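Local coordinates for large adhesion protein (Lap) involved in biofilm formation (Marinobacter hydrocarbonoclasticus, PDB 6XI3) that probably forms part of the calcium-stiffened extender of a bacterial biofilm adhesin, a chain of tandem Ig-like domains that holds the adhesive end away from the cell, at residues S394-G397 / N401-T404. Residues are numbered along the deposited sequence; the frame is centred on the assembly and turned at random.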
ATOM      1  N   SER A 394      -9.759  -0.710 -56.092  1.00 31.48           N
ATOM      2  CA  SER A 394     -10.121  -0.391 -54.689  1.00 31.49           C
ATOM      3  C   SER A 394      -9.419  -1.323 -53.698  1.00 28.64           C
ATOM      4  O   SER A 394      -9.290  -2.541 -53.955  1.00 24.94           O
ATOM      5  CB  SER A 394     -11.590  -0.456 -54.484  1.00 35.20           C
ATOM      6  OG  SER A 394     -11.908   0.237 -53.281  1.00 41.46           O
ATOM      7  N   ALA A 395      -9.000  -0.764 -52.570  1.00 27.19           N
ATOM      8  CA  ALA A 395      -8.443  -1.544 -51.455  1.00 25.83           C
ATOM      9  C   ALA A 395      -8.747  -0.817 -50.143  1.00 29.49           C
ATOM     10  O   ALA A 395      -8.923   0.412 -50.166  1.00 33.37           O
ATOM     11  CB  ALA A 395      -6.964  -1.778 -51.652  1.00 25.42           C
ATOM     12  N   GLN A 396      -8.771  -1.567 -49.040  1.00 29.87           N
ATOM     13  CA  GLN A 396      -9.008  -1.037 -47.668  1.00 28.84           C
ATOM     14  C   GLN A 396      -7.668  -0.659 -47.012  1.00 25.54           C
ATOM     15  O   GLN A 396      -6.772  -1.534 -46.866  1.00 26.28           O
ATOM     16  CB  GLN A 396      -9.803  -2.071 -46.877  1.00 32.66           C
ATOM     17  CG  GLN A 396     -11.163  -2.369 -47.505  1.00 39.71           C
ATOM     18  CD  GLN A 396     -12.096  -1.184 -47.402  1.00 42.97           C
ATOM     19  OE1 GLN A 396     -12.343  -0.669 -46.310  1.00 49.88           O
ATOM     20  NE2 GLN A 396     -12.603  -0.736 -48.542  1.00 38.40           N
ATOM     21  N   GLY A 397      -7.518   0.621 -46.682  1.00 25.72           N
ATOM     22  CA  GLY A 397      -6.377   1.146 -45.919  1.00 27.09           C
ATOM     23  C   GLY A 397      -6.486   0.750 -44.451  1.00 24.31           C
ATOM     24  O   GLY A 397      -7.563   0.302 -44.010  1.00 24.11           O
ATOM     25  N   ASN A 401     -10.426   3.166 -44.724  1.00 32.02           N
ATOM     26  CA  ASN A 401     -10.932   3.895 -45.920  1.00 31.34           C
ATOM     27  C   ASN A 401     -10.922   2.967 -47.144  1.00 30.18           C
ATOM     28  O   ASN A 401     -10.025   2.106 -47.241  1.00 27.57           O
ATOM     29  CB  ASN A 401     -10.154   5.200 -46.106  1.00 32.87           C
ATOM     30  CG  ASN A 401     -10.512   6.172 -45.001  1.00 35.60           C
ATOM     31  OD1 ASN A 401     -11.652   6.625 -44.937  1.00 38.38           O
ATOM     32  ND2 ASN A 401      -9.612   6.374 -44.050  1.00 29.90           N
ATOM     33  N   ALA A 402     -11.934   3.090 -48.003  1.00 30.31           N
ATOM     34  CA  ALA A 402     -11.922   2.565 -49.391  1.00 35.76           C
ATOM     35  C   ALA A 402     -11.025   3.470 -50.240  1.00 30.96           C
ATOM     36  O   ALA A 402     -11.393   4.615 -50.503  1.00 36.92           O
ATOM     37  CB  ALA A 402     -13.321   2.490 -49.958  1.00 37.54           C
ATOM     38  N   LEU A 403      -9.829   3.008 -50.554  1.00 32.18           N
ATOM     39  CA  LEU A 403      -8.845   3.788 -51.345  1.00 29.00           C
ATOM     40  C   LEU A 403      -8.999   3.365 -52.796  1.00 32.46           C
ATOM     41  O   LEU A 403      -8.910   2.141 -53.022  1.00 32.39           O
ATOM     42  CB  LEU A 403      -7.451   3.473 -50.842  1.00 28.43           C
ATOM     43  CG  LEU A 403      -7.283   3.691 -49.349  1.00 28.16           C
ATOM     44  CD1 LEU A 403      -5.956   3.092 -48.925  1.00 29.48           C
ATOM     45  CD2 LEU A 403      -7.397   5.189 -49.015  1.00 29.68           C
ATOM     46  N   THR A 404      -9.279   4.321 -53.687  1.00 31.06           N
ATOM     47  CA  THR A 404      -9.641   4.039 -55.102  1.00 30.84           C
ATOM     48  C   THR A 404      -8.847   4.925 -56.054  1.00 30.06           C
ATOM     49  O   THR A 404      -8.251   5.951 -55.637  1.00 30.67           O
ATOM     50  CB  THR A 404     -11.133   4.188 -55.404  1.00 33.35           C
ATOM     51  OG1 THR A 404     -11.474   5.562 -55.251  1.00 37.59           O
ATOM     52  CG2 THR A 404     -12.009   3.329 -54.529  1.00 34.73           C
TER
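Ala395 and Leu403 form a hydrogen-bonded antiparallel pair in the beta hairpin of strands 387-396 and 402-411, joined by Ala395 N to Leu403 O (2.9 Å) and Leu403 N to Ala395 O (2.8 Å). Towards the turn, Gly397 N donates to Asn401 O over 3.0 Å, continuing the ladder beyond the last strand pair; Gln396 CA-H also approaches this carbonyl oxygen. The hairpin supplies two adjacent strands of a four-stranded sheet in the fourth Ig-like beta-sandwich domain of this four-repeat chain, 402-411 being outermost, while Ser394 bonds through its backbone to Asn351 on the other neighbouring strand. Ala395 and Leu403 face the opposing sheet, where both touch Leu321 of strand 320-329. Leu403 lays CD1 against the backbone of Gly397, 3.6 Å from its CA, where the glycine has no side chain to obstruct it. Ser394, Gln396, Ala402 and Thr404 occupy the other face. Bent at chi2 (-68°), the Gln396 chain turns toward the neighbouring strand and sets its amide NE2 alongside Ala402, 3.6 Å from CB. Asn401 CB points away from 394-397, its side chain about 7 Å from a bound calcium ion. On the Ser394-Thr404 non-hydrogen-bonded pair, Ser394 OG rests against the methyl CG2 of Thr404 at 3.3 Å.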